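Local coordinates for uncharacterized protein PA2218 (Pseudomonas aeruginosa, PDB 2HDW) that is of unknown function but has an alpha/beta hydrolase fold and is probably a hydrolase, at residues E55-F60 / G272-A277; A82-L87 / V108-S113. All coordinates share one frame; numbering follows the deposited sequence.

Overall arrangement
From the N terminus, the chain first runs through the loop 55-60, which precedes the edge strand 66-74. It then enters strand 80-88, where 82-87 forms one half of contact 2. Only 21 residues on, after strand 96-102, the turn 108-113 leads into helix 112-122 and closes that short loop. Contact 1 closes a far longer one, when 272-277, between helices 258-267 and 289-292, comes back to 55-60; contact 2 lies wholly within it. The two contacts, centres 10 Å apart, touch at the turn: Thr-59 OG1 hydrogen-bonds Glu-110 O and Gln-111 NE2 hydrogen-bonds Gly-272 O. The N-terminal loop, the sheet and the late loop thus converge on 108-113.

Contact 1: residues E55-F60 / G272-A277; sequences EWDKTF and GYHPRA
The His-274 ring presents its edge to Asp-57: OD2 of the aspartate lies close to the ring plane, and Asp-57 O sits at the rim, 3.3 Å from His-274 CD2. One face of the ring carries Pro-275 CD, offset toward the rim. The guanidinium of Arg-276 in turn has His-274 CE1 3.4 Å above its centre. His-274 CG is anti to the backbone N (chi1 -168°), and NE2, at the far side of the ring, donates to Asp-57 OD2 over 2.6 Å. The ring and carboxylate planes are 70° apart; NE2 meets OD2 from above the carboxylate plane, 56° out of it. Arg-276 NH2 adds a salt bridge to the same oxygen at 3.2 Å, a weak, bent bond; its stronger partner is Glu-110. This is a His-carboxylate hydrogen bond on a type I turn, His-274 to Ala-277, joining a late loop of the alpha/beta hydrolase fold to the loop before its first strand. Within the turn, Arg-276 N donates to His-274 ND1, so both ring nitrogens are engaged. Further along, Thr-59 CG2 rests against Gly-272 O and Tyr-273 O, 3.8 Å from each, while its OG1 bonds to Glu-110 O.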
ATOM      1  N   GLU A  55      -1.828  -3.547 -22.354  1.00 21.51           N
ATOM      2  CA  GLU A  55      -2.888  -2.563 -22.520  1.00 22.45           C
ATOM      3  C   GLU A  55      -2.749  -1.534 -21.408  1.00 21.24           C
ATOM      4  O   GLU A  55      -2.435  -1.890 -20.270  1.00 20.72           O
ATOM      5  CB  GLU A  55      -4.259  -3.235 -22.413  1.00 26.07           C
ATOM      6  CG  GLU A  55      -4.496  -4.333 -23.430  1.00 31.60           C
ATOM      7  CD  GLU A  55      -4.423  -3.820 -24.855  1.00 35.42           C
ATOM      8  OE1 GLU A  55      -5.200  -2.901 -25.196  1.00 38.37           O
ATOM      9  OE2 GLU A  55      -3.590  -4.333 -25.634  1.00 37.33           O
ATOM     10  N   TRP A  56      -2.953  -0.259 -21.727  1.00 18.63           N
ATOM     11  CA  TRP A  56      -2.877   0.760 -20.695  1.00 17.83           C
ATOM     12  C   TRP A  56      -4.222   0.721 -19.982  1.00 18.13           C
ATOM     13  O   TRP A  56      -5.188   1.367 -20.400  1.00 17.60           O
ATOM     14  CB  TRP A  56      -2.631   2.154 -21.284  1.00 17.48           C
ATOM     15  CG  TRP A  56      -2.526   3.201 -20.208  1.00 17.03           C
ATOM     16  CD1 TRP A  56      -3.504   4.059 -19.794  1.00 17.59           C
ATOM     17  CD2 TRP A  56      -1.403   3.431 -19.350  1.00 16.59           C
ATOM     18  NE1 TRP A  56      -3.061   4.809 -18.728  1.00 17.51           N
ATOM     19  CE2 TRP A  56      -1.774   4.442 -18.435  1.00 17.88           C
ATOM     20  CE3 TRP A  56      -0.117   2.875 -19.260  1.00 17.65           C
ATOM     21  CZ2 TRP A  56      -0.906   4.911 -17.444  1.00 17.34           C
ATOM     22  CZ3 TRP A  56       0.746   3.341 -18.272  1.00 16.88           C
ATOM     23  CH2 TRP A  56       0.346   4.349 -17.378  1.00 17.67           C
ATOM     24  N   ASP A  57      -4.283  -0.064 -18.912  1.00 17.07           N
ATOM     25  CA  ASP A  57      -5.512  -0.217 -18.145  1.00 16.25           C
ATOM     26  C   ASP A  57      -5.442   0.496 -16.793  1.00 16.71           C
ATOM     27  O   ASP A  57      -6.087   0.077 -15.831  1.00 15.68           O
ATOM     28  CB  ASP A  57      -5.804  -1.710 -17.942  1.00 16.25           C
ATOM     29  CG  ASP A  57      -4.745  -2.409 -17.105  1.00 16.76           C
ATOM     30  OD1 ASP A  57      -3.564  -2.003 -17.156  1.00 18.15           O
ATOM     31  OD2 ASP A  57      -5.092  -3.377 -16.399  1.00 17.64           O
ATOM     32  N   LYS A  58      -4.657   1.569 -16.721  1.00 16.04           N
ATOM     33  CA  LYS A  58      -4.539   2.335 -15.484  1.00 14.69           C
ATOM     34  C   LYS A  58      -5.800   3.181 -15.288  1.00 15.80           C
ATOM     35  O   LYS A  58      -6.569   3.398 -16.231  1.00 13.35           O
ATOM     36  CB  LYS A  58      -3.303   3.243 -15.520  1.00 14.10           C
ATOM     37  CG  LYS A  58      -1.986   2.595 -15.048  1.00 14.51           C
ATOM     38  CD  LYS A  58      -1.536   1.444 -15.941  1.00 13.48           C
ATOM     39  CE  LYS A  58      -0.160   0.920 -15.518  1.00 12.27           C
ATOM     40  NZ  LYS A  58       0.213  -0.345 -16.226  1.00 11.80           N
ATOM     41  N   THR A  59      -6.001   3.654 -14.063  1.00 14.68           N
ATOM     42  CA  THR A  59      -7.161   4.470 -13.723  1.00 14.61           C
ATOM     43  C   THR A  59      -6.876   5.947 -13.978  1.00 15.50           C
ATOM     44  O   THR A  59      -7.652   6.814 -13.583  1.00 14.79           O
ATOM     45  CB  THR A  59      -7.545   4.291 -12.248  1.00 14.20           C
ATOM     46  OG1 THR A  59      -6.387   4.491 -11.431  1.00 12.72           O
ATOM     47  CG2 THR A  59      -8.106   2.898 -12.003  1.00 12.52           C
ATOM     48  N   PHE A  60      -5.751   6.217 -14.635  1.00 13.76           N
ATOM     49  CA  PHE A  60      -5.335   7.574 -14.957  1.00 15.33           C
ATOM     50  C   PHE A  60      -4.604   7.505 -16.294  1.00 15.92           C
ATOM     51  O   PHE A  60      -4.076   6.455 -16.663  1.00 16.48           O
ATOM     52  CB  PHE A  60      -4.406   8.102 -13.862  1.00 13.33           C
ATOM     53  CG  PHE A  60      -3.251   7.193 -13.573  1.00 14.52           C
ATOM     54  CD1 PHE A  60      -2.074   7.289 -14.304  1.00 13.63           C
ATOM     55  CD2 PHE A  60      -3.367   6.191 -12.613  1.00 14.55           C
ATOM     56  CE1 PHE A  60      -1.026   6.398 -14.087  1.00 14.19           C
ATOM     57  CE2 PHE A  60      -2.328   5.295 -12.390  1.00 15.08           C
ATOM     58  CZ  PHE A  60      -1.155   5.400 -13.131  1.00 13.79           C
ATOM     59  N   GLY A 272     -12.216   4.593  -9.923  1.00  8.55           N
ATOM     60  CA  GLY A 272     -11.022   3.847  -9.560  1.00 11.21           C
ATOM     61  C   GLY A 272     -11.136   2.343  -9.692  1.00 11.85           C
ATOM     62  O   GLY A 272     -10.284   1.602  -9.202  1.00 10.90           O
ATOM     63  N   TYR A 273     -12.177   1.880 -10.369  1.00 11.75           N
ATOM     64  CA  TYR A 273     -12.378   0.451 -10.534  1.00 13.24           C
ATOM     65  C   TYR A 273     -11.313  -0.241 -11.384  1.00 14.55           C
ATOM     66  O   TYR A 273     -10.882   0.275 -12.412  1.00 15.52           O
ATOM     67  CB  TYR A 273     -13.748   0.183 -11.172  1.00 14.33           C
ATOM     68  CG  TYR A 273     -13.982  -1.268 -11.536  1.00 15.74           C
ATOM     69  CD1 TYR A 273     -14.435  -2.182 -10.585  1.00 16.11           C
ATOM     70  CD2 TYR A 273     -13.713  -1.736 -12.824  1.00 16.38           C
ATOM     71  CE1 TYR A 273     -14.616  -3.529 -10.903  1.00 15.79           C
ATOM     72  CE2 TYR A 273     -13.886  -3.080 -13.152  1.00 15.20           C
ATOM     73  CZ  TYR A 273     -14.338  -3.971 -12.188  1.00 16.79           C
ATOM     74  OH  TYR A 273     -14.513  -5.299 -12.506  1.00 16.53           O
ATOM     75  N   HIS A 274     -10.873  -1.405 -10.929  1.00 13.85           N
ATOM     76  CA  HIS A 274      -9.942  -2.219 -11.698  1.00 12.85           C
ATOM     77  C   HIS A 274     -10.273  -3.663 -11.362  1.00 12.62           C
ATOM     78  O   HIS A 274     -10.258  -4.058 -10.197  1.00 11.66           O
ATOM     79  CB  HIS A 274      -8.477  -1.922 -11.394  1.00 11.01           C
ATOM     80  CG  HIS A 274      -7.552  -2.554 -12.386  1.00  8.74           C
ATOM     81  ND1 HIS A 274      -7.322  -3.913 -12.423  1.00  8.35           N
ATOM     82  CD2 HIS A 274      -6.894  -2.034 -13.449  1.00  7.48           C
ATOM     83  CE1 HIS A 274      -6.567  -4.203 -13.466  1.00  8.74           C
ATOM     84  NE2 HIS A 274      -6.294  -3.080 -14.107  1.00  6.77           N
ATOM     85  N   PRO A 275     -10.577  -4.472 -12.390  1.00 13.88           N
ATOM     86  CA  PRO A 275     -10.939  -5.886 -12.249  1.00 13.35           C
ATOM     87  C   PRO A 275     -10.050  -6.804 -11.417  1.00 12.34           C
ATOM     88  O   PRO A 275     -10.540  -7.786 -10.859  1.00 11.50           O
ATOM     89  CB  PRO A 275     -11.061  -6.359 -13.697  1.00 14.48           C
ATOM     90  CG  PRO A 275     -10.087  -5.475 -14.421  1.00 15.12           C
ATOM     91  CD  PRO A 275     -10.358  -4.127 -13.807  1.00 13.38           C
ATOM     92  N   ARG A 276      -8.759  -6.505 -11.326  1.00 10.25           N
ATOM     93  CA  ARG A 276      -7.869  -7.367 -10.556  1.00 12.15           C
ATOM     94  C   ARG A 276      -7.773  -7.020  -9.069  1.00 10.60           C
ATOM     95  O   ARG A 276      -7.246  -7.803  -8.282  1.00 11.79           O
ATOM     96  CB  ARG A 276      -6.466  -7.380 -11.185  1.00 11.77           C
ATOM     97  CG  ARG A 276      -6.433  -8.010 -12.579  1.00 13.97           C
ATOM     98  CD  ARG A 276      -5.003  -8.316 -13.020  1.00 12.78           C
ATOM     99  NE  ARG A 276      -4.204  -7.117 -13.253  1.00 11.72           N
ATOM    100  CZ  ARG A 276      -4.185  -6.440 -14.397  1.00 14.21           C
ATOM    101  NH1 ARG A 276      -4.924  -6.845 -15.426  1.00 15.90           N
ATOM    102  NH2 ARG A 276      -3.433  -5.358 -14.514  1.00 11.12           N
ATOM    103  N   ALA A 277      -8.309  -5.871  -8.677  1.00 10.87           N
ATOM    104  CA  ALA A 277      -8.243  -5.455  -7.275  1.00 10.61           C
ATOM    105  C   ALA A 277      -9.203  -6.190  -6.351  1.00 11.12           C
ATOM    106  O   ALA A 277     -10.369  -6.416  -6.694  1.00 11.40           O
ATOM    107  CB  ALA A 277      -8.483  -3.949  -7.160  1.00  9.75           C
TER

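Contact 2: residues A82-L87 / V108-S113; sequences AADLYL and VKEQSS
The aliphatic chain of Lys-109 lies across the carboxylate of Asp-84, the two side chains crossing at about a right angle. Three methylenes share the touch: CG, CD and CE each come close to Asp-84 OD2, CD nearest at 3.2 Å. CD also packs on Ala-83 CA, 3.8 Å away, and more loosely against Ala-82 O. The lysine leaves its backbone with CG between N and the carbonyl carbon (chi1 64°), runs extended, and bends at chi4 (-55°), which sets NZ beside Glu-110 OE2 while the methylenes stay on Asp-84.

Among the charges, Lys-109 NZ stands 4.5 Å from Asp-84 OD2, beyond a salt bridge. It pairs instead with Glu-110 OE2 at 2.7 Å, on the syn side, 25° out of the carboxylate plane, and with Asp-131 and Glu-137. Asp-84 OD2 and Glu-110 OE2 are 4.4 Å apart, a repulsion the nearby ammonium would be expected to ease. Asp-84 OD1 is held by His-68 and Lys-58.

No direct hydrogen bond joins the segments; a water does the work. It donates to Asp-84 OD2 at 2.8 Å and to Lys-109 O at 2.9 Å, and accepts from Tyr-86 OH at 2.7 Å, lying at the edge of the tyrosine ring.

On the turn side, Gln-111 OE1 takes the amide of Val-108, and Gln-111 N returns a bond to Val-108 O. What results is a buried, charged junction between strand 80-88 and a type I turn, Val-108 to Gln-111, whose last residue is the N-cap of helix 112-122 in an alpha/beta hydrolase fold.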
ATOM      1  N   ALA A  82       4.853  -8.165  -9.739  1.00 10.26           N
ATOM      2  CA  ALA A  82       4.750  -7.376 -10.960  1.00 10.57           C
ATOM      3  C   ALA A  82       4.665  -5.907 -10.553  1.00 11.84           C
ATOM      4  O   ALA A  82       4.103  -5.576  -9.509  1.00  9.53           O
ATOM      5  CB  ALA A  82       3.504  -7.779 -11.754  1.00 10.78           C
ATOM      6  N   ALA A  83       5.217  -5.024 -11.375  1.00 10.51           N
ATOM      7  CA  ALA A  83       5.193  -3.606 -11.052  1.00 11.80           C
ATOM      8  C   ALA A  83       5.335  -2.709 -12.273  1.00 12.58           C
ATOM      9  O   ALA A  83       5.752  -3.156 -13.346  1.00 11.62           O
ATOM     10  CB  ALA A  83       6.305  -3.288 -10.054  1.00  9.57           C
ATOM     11  N   ASP A  84       4.970  -1.442 -12.095  1.00 12.16           N
ATOM     12  CA  ASP A  84       5.083  -0.440 -13.146  1.00 12.08           C
ATOM     13  C   ASP A  84       6.215   0.475 -12.711  1.00 11.96           C
ATOM     14  O   ASP A  84       6.230   0.963 -11.580  1.00  9.80           O
ATOM     15  CB  ASP A  84       3.795   0.382 -13.277  1.00 11.89           C
ATOM     16  CG  ASP A  84       2.670  -0.384 -13.950  1.00 13.05           C
ATOM     17  OD1 ASP A  84       2.851  -0.807 -15.114  1.00 12.47           O
ATOM     18  OD2 ASP A  84       1.598  -0.555 -13.320  1.00 12.00           O
ATOM     19  N   LEU A  85       7.162   0.695 -13.613  1.00 12.13           N
ATOM     20  CA  LEU A  85       8.309   1.550 -13.352  1.00 12.20           C
ATOM     21  C   LEU A  85       8.177   2.823 -14.184  1.00 13.06           C
ATOM     22  O   LEU A  85       7.951   2.755 -15.391  1.00 13.93           O
ATOM     23  CB  LEU A  85       9.590   0.817 -13.737  1.00 12.11           C
ATOM     24  CG  LEU A  85      10.916   1.574 -13.661  1.00 12.54           C
ATOM     25  CD1 LEU A  85      11.274   1.865 -12.208  1.00 13.63           C
ATOM     26  CD2 LEU A  85      11.994   0.732 -14.315  1.00 10.15           C
ATOM     27  N   TYR A  86       8.317   3.975 -13.534  1.00 13.62           N
ATOM     28  CA  TYR A  86       8.215   5.269 -14.209  1.00 12.25           C
ATOM     29  C   TYR A  86       9.503   6.060 -14.016  1.00 12.53           C
ATOM     30  O   TYR A  86      10.006   6.168 -12.898  1.00 11.47           O
ATOM     31  CB  TYR A  86       7.052   6.084 -13.632  1.00 12.66           C
ATOM     32  CG  TYR A  86       5.696   5.423 -13.727  1.00 11.68           C
ATOM     33  CD1 TYR A  86       4.819   5.715 -14.777  1.00 13.91           C
ATOM     34  CD2 TYR A  86       5.285   4.508 -12.762  1.00 11.96           C
ATOM     35  CE1 TYR A  86       3.558   5.108 -14.853  1.00 10.90           C
ATOM     36  CE2 TYR A  86       4.041   3.895 -12.829  1.00 13.39           C
ATOM     37  CZ  TYR A  86       3.180   4.197 -13.873  1.00 14.41           C
ATOM     38  OH  TYR A  86       1.951   3.574 -13.918  1.00 13.18           O
ATOM     39  N   LEU A  87      10.028   6.618 -15.104  1.00 12.59           N
ATOM     40  CA  LEU A  87      11.252   7.413 -15.039  1.00 13.65           C
ATOM     41  C   LEU A  87      11.089   8.739 -15.767  1.00 13.25           C
ATOM     42  O   LEU A  87      10.352   8.833 -16.749  1.00 14.06           O
ATOM     43  CB  LEU A  87      12.435   6.665 -15.673  1.00 15.17           C
ATOM     44  CG  LEU A  87      12.838   5.287 -15.142  1.00 18.59           C
ATOM     45  CD1 LEU A  87      11.821   4.246 -15.591  1.00 17.69           C
ATOM     46  CD2 LEU A  87      14.218   4.928 -15.676  1.00 19.82           C
ATOM     47  N   VAL A 108      -4.588  -2.475  -6.498  1.00 11.29           N
ATOM     48  CA  VAL A 108      -3.505  -2.846  -7.402  1.00 10.02           C
ATOM     49  C   VAL A 108      -2.796  -1.603  -7.927  1.00 10.61           C
ATOM     50  O   VAL A 108      -3.302  -0.480  -7.799  1.00  9.16           O
ATOM     51  CB  VAL A 108      -4.017  -3.680  -8.598  1.00  9.93           C
ATOM     52  CG1 VAL A 108      -4.497  -5.032  -8.105  1.00 10.32           C
ATOM     53  CG2 VAL A 108      -5.149  -2.938  -9.315  1.00  7.07           C
ATOM     54  N   LYS A 109      -1.631  -1.818  -8.528  1.00 10.19           N
ATOM     55  CA  LYS A 109      -0.811  -0.740  -9.062  1.00 11.40           C
ATOM     56  C   LYS A 109      -1.494   0.169 -10.083  1.00 11.33           C
ATOM     57  O   LYS A 109      -1.060   1.301 -10.283  1.00 13.43           O
ATOM     58  CB  LYS A 109       0.464  -1.323  -9.679  1.00 11.42           C
ATOM     59  CG  LYS A 109       0.220  -2.237 -10.880  1.00 12.32           C
ATOM     60  CD  LYS A 109       1.495  -2.973 -11.272  1.00 11.55           C
ATOM     61  CE  LYS A 109       1.326  -3.777 -12.562  1.00 11.25           C
ATOM     62  NZ  LYS A 109       0.189  -4.743 -12.512  1.00  5.44           N
ATOM     63  N   GLU A 110      -2.546  -0.311 -10.739  1.00 11.00           N
ATOM     64  CA  GLU A 110      -3.229   0.518 -11.727  1.00 11.29           C
ATOM     65  C   GLU A 110      -4.114   1.575 -11.066  1.00 11.90           C
ATOM     66  O   GLU A 110      -4.632   2.475 -11.730  1.00 11.52           O
ATOM     67  CB  GLU A 110      -4.071  -0.348 -12.671  1.00 12.24           C
ATOM     68  CG  GLU A 110      -3.260  -1.290 -13.569  1.00  9.29           C
ATOM     69  CD  GLU A 110      -2.736  -2.518 -12.835  1.00 11.03           C
ATOM     70  OE1 GLU A 110      -3.146  -2.761 -11.677  1.00  9.05           O
ATOM     71  OE2 GLU A 110      -1.921  -3.257 -13.426  1.00 12.13           O
ATOM     72  N   GLN A 111      -4.285   1.464  -9.752  1.00 11.12           N
ATOM     73  CA  GLN A 111      -5.104   2.411  -9.026  1.00 11.37           C
ATOM     74  C   GLN A 111      -4.250   3.521  -8.394  1.00 11.44           C
ATOM     75  O   GLN A 111      -3.315   4.010  -9.029  1.00 11.65           O
ATOM     76  CB  GLN A 111      -5.966   1.653  -7.999  1.00 10.39           C
ATOM     77  CG  GLN A 111      -6.963   0.707  -8.696  1.00  8.31           C
ATOM     78  CD  GLN A 111      -7.638  -0.287  -7.766  1.00 12.23           C
ATOM     79  OE1 GLN A 111      -6.978  -0.966  -6.973  1.00 10.46           O
ATOM     80  NE2 GLN A 111      -8.960  -0.396  -7.875  1.00 10.43           N
ATOM     81  N   SER A 112      -4.554   3.906  -7.161  1.00 10.51           N
ATOM     82  CA  SER A 112      -3.841   4.991  -6.490  1.00 11.84           C
ATOM     83  C   SER A 112      -2.305   4.981  -6.480  1.00 11.93           C
ATOM     84  O   SER A 112      -1.685   6.015  -6.746  1.00 11.58           O
ATOM     85  CB  SER A 112      -4.345   5.131  -5.051  1.00 11.16           C
ATOM     86  OG  SER A 112      -3.898   6.352  -4.482  1.00 12.04           O
ATOM     87  N   SER A 113      -1.683   3.848  -6.163  1.00 10.76           N
ATOM     88  CA  SER A 113      -0.221   3.811  -6.127  1.00 11.44           C
ATOM     89  C   SER A 113       0.373   4.200  -7.481  1.00 11.70           C
ATOM     90  O   SER A 113       1.389   4.893  -7.550  1.00 12.53           O
ATOM     91  CB  SER A 113       0.289   2.425  -5.698  1.00 10.21           C
ATOM     92  OG  SER A 113      -0.169   1.394  -6.558  1.00 10.74           O
TER
HETATM   93  O   HOH W   1       1.276   1.847 -11.936  1.00 12.67           O